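Local coordinates for uncharacterized protein (Clostridium sporogenes, PDB 4Q0Y) that is of unknown function but adopts a Hot Dog/thioesterase-like fold, and may therefore be related to proteins that act on thioesters, at residues 4-16 with 26-40. Residues are numbered along the deposited sequence; the frame is centred on the assembly and turned at random. Where two conformers were deposited one is given.
With CD (cadmium ion), chain L.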
loop_
_atom_site.group_PDB
_atom_site.type_symbol
_atom_site.label_atom_id
_atom_site.label_comp_id
_atom_site.label_asym_id
_atom_site.label_seq_id
_atom_site.Cartn_x
_atom_site.Cartn_y
_atom_site.Cartn_z
ATOM N N GLU B 4 -6.785 -5.143 10.529
ATOM C CA GLU B 4 -6.070 -4.637 9.332
ATOM C C GLU B 4 -7.060 -4.495 8.169
ATOM O O GLU B 4 -7.765 -5.485 7.904
ATOM C CB GLU B 4 -4.958 -5.649 8.916
ATOM C CG GLU B 4 -3.864 -5.080 7.989
ATOM C CD GLU B 4 -2.872 -4.158 8.698
ATOM O OE1 GLU B 4 -2.974 -3.912 9.923
ATOM O OE2 GLU B 4 -1.946 -3.680 8.028
ATOM N N ILE B 5 -7.047 -3.346 7.452
ATOM C CA ILE B 5 -7.892 -3.142 6.263
ATOM C C ILE B 5 -7.337 -4.001 5.150
ATOM O O ILE B 5 -6.157 -3.866 4.774
ATOM C CB ILE B 5 -7.950 -1.687 5.739
ATOM C CG1 ILE B 5 -8.468 -0.737 6.822
ATOM C CG2 ILE B 5 -8.853 -1.584 4.483
ATOM C CD1 ILE B 5 -8.202 0.731 6.537
ATOM N N SER B 6 -8.181 -4.878 4.619
ATOM C CA SER B 6 -7.788 -5.750 3.510
ATOM C C SER B 6 -8.140 -5.144 2.174
ATOM O O SER B 6 -7.415 -5.381 1.196
ATOM C CB SER B 6 -8.386 -7.158 3.608
ATOM O OG SER B 6 -9.772 -7.094 3.837
ATOM N N SER B 7 -9.272 -4.435 2.098
ATOM C CA SER B 7 -9.706 -3.810 0.838
ATOM C C SER B 7 -10.695 -2.691 1.093
ATOM O O SER B 7 -11.361 -2.686 2.141
ATOM C CB SER B 7 -10.335 -4.849 -0.099
ATOM O OG SER B 7 -11.517 -5.450 0.452
ATOM N N LEU B 8 -10.777 -1.752 0.144
ATOM C CA LEU B 8 -11.844 -0.739 0.091
ATOM C C LEU B 8 -12.676 -0.992 -1.139
ATOM O O LEU B 8 -12.119 -1.248 -2.201
ATOM C CB LEU B 8 -11.291 0.673 -0.054
ATOM C CG LEU B 8 -10.901 1.382 1.226
ATOM C CD1 LEU B 8 -9.843 0.642 1.995
ATOM C CD2 LEU B 8 -10.426 2.771 0.853
ATOM N N SER B 9 -13.988 -0.906 -0.997
ATOM C CA SER B 9 -14.919 -1.073 -2.125
ATOM C C SER B 9 -15.286 0.278 -2.738
ATOM O O SER B 9 -15.514 0.361 -3.936
ATOM C CB SER B 9 -16.156 -1.839 -1.696
ATOM O OG SER B 9 -16.755 -1.216 -0.569
ATOM N N SER B 10 -15.324 1.322 -1.911
ATOM C CA SER B 10 -15.616 2.682 -2.380
ATOM C C SER B 10 -15.300 3.704 -1.293
ATOM O O SER B 10 -15.099 3.325 -0.130
ATOM C CB SER B 10 -17.094 2.839 -2.756
ATOM O OG SER B 10 -17.918 2.598 -1.644
ATOM N N ILE B 11 -15.280 4.975 -1.691
ATOM C CA ILE B 11 -15.249 6.089 -0.750
ATOM C C ILE B 11 -16.372 7.061 -1.115
ATOM O O ILE B 11 -16.332 7.663 -2.168
ATOM C CB ILE B 11 -13.897 6.864 -0.751
ATOM C CG1 ILE B 11 -12.693 5.947 -0.493
ATOM C CG2 ILE B 11 -13.949 8.001 0.268
ATOM C CD1 ILE B 11 -11.350 6.550 -0.856
ATOM N N ASP B 12 -17.357 7.209 -0.238
ATOM C CA ASP B 12 -18.402 8.224 -0.416
ATOM C C ASP B 12 -17.822 9.579 -0.021
ATOM O O ASP B 12 -17.134 9.676 1.000
ATOM C CB ASP B 12 -19.634 7.914 0.407
ATOM C CG ASP B 12 -20.316 6.659 -0.055
ATOM O OD1 ASP B 12 -20.707 6.631 -1.223
ATOM O OD2 ASP B 12 -20.478 5.717 0.738
ATOM N N VAL B 13 -18.103 10.602 -0.831
ATOM C CA VAL B 13 -17.520 11.926 -0.661
ATOM C C VAL B 13 -18.647 12.944 -0.456
ATOM O O VAL B 13 -19.606 12.999 -1.237
ATOM C CB VAL B 13 -16.654 12.332 -1.861
ATOM C CG1 VAL B 13 -16.010 13.710 -1.637
ATOM C CG2 VAL B 13 -15.596 11.260 -2.130
ATOM N N PHE B 14 -18.496 13.753 0.582
ATOM C CA PHE B 14 -19.488 14.742 1.026
ATOM C C PHE B 14 -18.841 16.108 1.199
ATOM O O PHE B 14 -17.628 16.192 1.449
ATOM C CB PHE B 14 -20.104 14.340 2.363
ATOM C CG PHE B 14 -20.762 12.981 2.359
ATOM C CD1 PHE B 14 -19.989 11.802 2.561
ATOM C CD2 PHE B 14 -22.136 12.856 2.183
ATOM C CE1 PHE B 14 -20.580 10.547 2.574
ATOM C CE2 PHE B 14 -22.722 11.583 2.191
ATOM C CZ PHE B 14 -21.946 10.439 2.384
ATOM N N LYS B 15 -19.652 17.162 1.106
ATOM C CA LYS B 15 -19.168 18.520 1.266
ATOM C C LYS B 15 -18.716 18.751 2.701
ATOM O O LYS B 15 -19.406 18.368 3.635
ATOM C CB LYS B 15 -20.241 19.530 0.884
ATOM C CG LYS B 15 -19.767 20.959 0.867
ATOM C CD LYS B 15 -20.832 21.825 0.220
ATOM C CE LYS B 15 -20.424 23.261 0.200
ATOM N NZ LYS B 15 -19.139 23.475 -0.517
ATOM N N PHE B 16 -17.548 19.361 2.870
ATOM C CA PHE B 16 -17.008 19.665 4.196
ATOM C C PHE B 16 -17.775 20.875 4.722
ATOM O O PHE B 16 -17.451 22.007 4.373
ATOM C CB PHE B 16 -15.491 19.921 4.085
ATOM C CG PHE B 16 -14.743 19.791 5.380
ATOM C CD1 PHE B 16 -15.088 20.562 6.500
ATOM C CD2 PHE B 16 -13.636 18.953 5.464
ATOM C CE1 PHE B 16 -14.370 20.451 7.685
ATOM C CE2 PHE B 16 -12.899 18.851 6.653
ATOM C CZ PHE B 16 -13.288 19.581 7.757
ATOM N N LYS B 26 -24.032 15.115 -0.151
ATOM C CA LYS B 26 -23.201 14.185 -0.936
ATOM C C LYS B 26 -22.735 14.820 -2.235
ATOM O O LYS B 26 -23.542 15.441 -2.948
ATOM C CB LYS B 26 -23.934 12.874 -1.219
ATOM C CG LYS B 26 -23.001 11.769 -1.742
ATOM C CD LYS B 26 -23.613 10.409 -1.540
ATOM C CE LYS B 26 -22.697 9.324 -2.055
ATOM N NZ LYS B 26 -23.259 8.010 -1.662
ATOM N N ILE B 27 -21.451 14.652 -2.535
ATOM C CA ILE B 27 -20.811 15.154 -3.766
ATOM C C ILE B 27 -20.614 14.041 -4.781
ATOM O O ILE B 27 -20.863 14.239 -5.969
ATOM C CB ILE B 27 -19.467 15.855 -3.440
ATOM C CG1 ILE B 27 -19.770 17.187 -2.766
ATOM C CG2 ILE B 27 -18.592 16.088 -4.691
ATOM C CD1 ILE B 27 -18.565 17.856 -2.139
ATOM N N GLY B 28 -20.119 12.896 -4.341
ATOM C CA GLY B 28 -19.865 11.804 -5.264
ATOM C C GLY B 28 -19.297 10.589 -4.577
ATOM O O GLY B 28 -19.320 10.493 -3.339
ATOM N N VAL B 29 -18.771 9.675 -5.384
ATOM C CA VAL B 29 -18.210 8.432 -4.883
ATOM C C VAL B 29 -17.002 8.070 -5.724
ATOM O O VAL B 29 -17.011 8.288 -6.944
ATOM C CB VAL B 29 -19.248 7.312 -4.833
ATOM C CG1 VAL B 29 -19.950 7.180 -6.174
ATOM C CG2 VAL B 29 -18.625 6.008 -4.336
ATOM N N ILE B 30 -15.960 7.578 -5.048
ATOM C CA ILE B 30 -14.726 7.099 -5.671
ATOM C C ILE B 30 -14.808 5.576 -5.718
ATOM O O ILE B 30 -14.939 4.928 -4.684
ATOM C CB ILE B 30 -13.463 7.567 -4.903
ATOM C CG1 ILE B 30 -13.390 9.108 -4.882
ATOM C CG2 ILE B 30 -12.194 6.986 -5.538
ATOM C CD1 ILE B 30 -12.374 9.671 -3.929
ATOM N N TYR B 31 -14.731 5.021 -6.925
ATOM C CA TYR B 31 -14.752 3.563 -7.176
ATOM C C TYR B 31 -13.487 3.016 -7.805
ATOM O O TYR B 31 -13.306 1.787 -7.872
ATOM C CB TYR B 31 -15.890 3.237 -8.160
ATOM C CG TYR B 31 -17.261 3.474 -7.593
ATOM C CD1 TYR B 31 -17.652 2.860 -6.405
ATOM C CD2 TYR B 31 -18.178 4.292 -8.249
ATOM C CE1 TYR B 31 -18.918 3.054 -5.868
ATOM C CE2 TYR B 31 -19.448 4.481 -7.733
ATOM C CZ TYR B 31 -19.807 3.868 -6.541
ATOM O OH TYR B 31 -21.038 4.089 -5.992
ATOM N N ASP B 32 -12.600 3.903 -8.281
ATOM C CA ASP B 32 -11.425 3.496 -9.051
ATOM C C ASP B 32 -10.477 2.623 -8.223
ATOM O O ASP B 32 -10.032 3.038 -7.141
ATOM C CB ASP B 32 -10.661 4.748 -9.499
ATOM C CG ASP B 32 -9.461 4.417 -10.362
ATOM O OD1 ASP B 32 -9.653 4.084 -11.525
ATOM O OD2 ASP B 32 -8.333 4.448 -9.837
ATOM N N GLU B 33 -10.182 1.420 -8.731
ATOM C CA GLU B 33 -9.331 0.458 -8.003
ATOM C C GLU B 33 -7.974 1.024 -7.541
ATOM O O GLU B 33 -7.579 0.841 -6.368
ATOM C CB GLU B 33 -9.119 -0.796 -8.854
ATOM C CG GLU B 33 -8.452 -1.965 -8.160
ATOM C CD GLU B 33 -9.242 -2.524 -6.991
ATOM O OE1 GLU B 33 -10.463 -2.228 -6.845
ATOM O OE2 GLU B 33 -8.654 -3.311 -6.196
ATOM N N GLU B 34 -7.301 1.749 -8.427
ATOM C CA GLU B 34 -6.012 2.356 -8.105
ATOM C C GLU B 34 -6.102 3.438 -7.016
ATOM O O GLU B 34 -5.243 3.482 -6.127
ATOM C CB GLU B 34 -5.330 2.887 -9.363
ATOM C CG GLU B 34 -4.060 3.656 -9.063
ATOM C CD GLU B 34 -3.028 3.655 -10.173
ATOM O OE1 GLU B 34 -3.187 3.014 -11.233
ATOM O OE2 GLU B 34 -2.001 4.310 -9.945
ATOM N N LYS B 35 -7.122 4.297 -7.070
ATOM C CA LYS B 35 -7.310 5.329 -6.037
ATOM C C LYS B 35 -7.623 4.691 -4.675
ATOM O O LYS B 35 -7.052 5.086 -3.650
ATOM C CB LYS B 35 -8.417 6.286 -6.413
ATOM C CG LYS B 35 -8.082 7.106 -7.648
ATOM C CD LYS B 35 -9.244 8.002 -8.047
ATOM C CE LYS B 35 -8.748 8.858 -9.210
ATOM N NZ LYS B 35 -9.850 9.643 -9.820
ATOM N N LEU B 36 -8.480 3.672 -4.695
ATOM C CA LEU B 36 -8.851 2.946 -3.469
ATOM C C LEU B 36 -7.649 2.236 -2.844
ATOM O O LEU B 36 -7.452 2.310 -1.602
ATOM C CB LEU B 36 -9.995 1.973 -3.728
ATOM C CG LEU B 36 -11.322 2.622 -4.146
ATOM C CD1 LEU B 36 -12.313 1.540 -4.521
ATOM C CD2 LEU B 36 -11.882 3.537 -3.068
ATOM N N SER B 37 -6.840 1.594 -3.685
ATOM C CA SER B 37 -5.603 0.916 -3.235
ATOM C C SER B 37 -4.631 1.907 -2.576
ATOM O O SER B 37 -4.125 1.641 -1.491
ATOM C CB SER B 37 -4.919 0.204 -4.411
ATOM O OG SER B 37 -3.588 -0.249 -4.132
ATOM N N LYS B 38 -4.437 3.073 -3.206
ATOM C CA LYS B 38 -3.581 4.106 -2.620
ATOM C C LYS B 38 -4.110 4.632 -1.270
ATOM O O LYS B 38 -3.327 4.801 -0.302
ATOM C CB LYS B 38 -3.369 5.253 -3.589
ATOM C CG LYS B 38 -2.509 4.910 -4.784
ATOM C CD LYS B 38 -2.622 5.995 -5.838
ATOM C CE LYS B 38 -1.803 5.736 -7.059
ATOM N NZ LYS B 38 -1.939 6.829 -8.072
ATOM N N PHE B 39 -5.422 4.813 -1.157
ATOM C CA PHE B 39 -6.013 5.263 0.130
ATOM C C PHE B 39 -5.903 4.188 1.216
ATOM O O PHE B 39 -5.618 4.500 2.374
ATOM C CB PHE B 39 -7.451 5.703 -0.025
ATOM C CG PHE B 39 -7.943 6.535 1.134
ATOM C CD1 PHE B 39 -7.422 7.806 1.337
ATOM C CD2 PHE B 39 -8.838 6.023 2.055
ATOM C CE1 PHE B 39 -7.833 8.567 2.428
ATOM C CE2 PHE B 39 -9.275 6.778 3.139
ATOM C CZ PHE B 39 -8.767 8.050 3.326
ATOM N N LYS B 40 -6.076 2.925 0.836
ATOM C CA LYS B 40 -5.893 1.795 1.775
ATOM C C LYS B 40 -4.512 1.841 2.417
ATOM O O LYS B 40 -4.378 1.672 3.630
ATOM C CB LYS B 40 -6.085 0.441 1.080
ATOM C CG LYS B 40 -5.987 -0.754 2.029
ATOM C CD LYS B 40 -6.042 -2.088 1.279
ATOM C CE LYS B 40 -4.726 -2.824 1.280
ATOM N NZ LYS B 40 -4.848 -4.186 0.692
HETATM CD CD CD L . -10.872 -3.700 -5.220
HETATM O O HOH W 1 -3.975 -5.645 3.134
HETATM O O HOH W 2 -10.143 -1.898 -3.953
HETATM O O HOH W 3 -9.852 -4.783 -3.533
HETATM O O HOH W 4 -11.089 -5.536 -6.834
#
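I11 joins the two halves of this contact: its backbone pairs with I30 of strand 26-30, while its side chain packs on the helix that follows. I30 N reaches I11 O at 2.9 Å in a nearly straight bond (172°), and I11 N returns one to I30 O. On the face of the sheet that I30 shares, I11 CG1 lies 3.6 Å from L36 CD2 and I11 CD1 meets the F39 ring. Buried L8 spends its two methyls on different partners: L8 CD2 lies in the plane of that ring, 3.8 Å from F39 CD2, and L8 CD1 meets K40 CB. With CG anti to the backbone N (chi1 -163°), F39 carries its ring toward L8 and I11; its side chain also touches I72, L91 and I93 of the sheet.

Farther along, V13 O accepts from both I27 N and G28 N, a classic beta bulge. Beyond it the extended K26 chain passes the F14 ring and still brings NZ 2.9 Å from D12 OD1, above the carboxylate plane, a salt bridge; N75 holds OD2. At the other end K40 is long enough to slide past I5, cross L8 and, bending at chi3 (110°), bring NZ 2.9 Å from S6 O; E4 of the second subunit takes the same ammonium.

D32 is the N-cap of helix 33-44, its carboxylate accepting from first-turn K35 N. Next to it, E33 binds cadmium through both carboxylate oxygens, and a metal-bound water donates to L8 O. Antiparallel edge hairpin and packed helix are consistent with the hot dog fold, a curved sheet around a central helix.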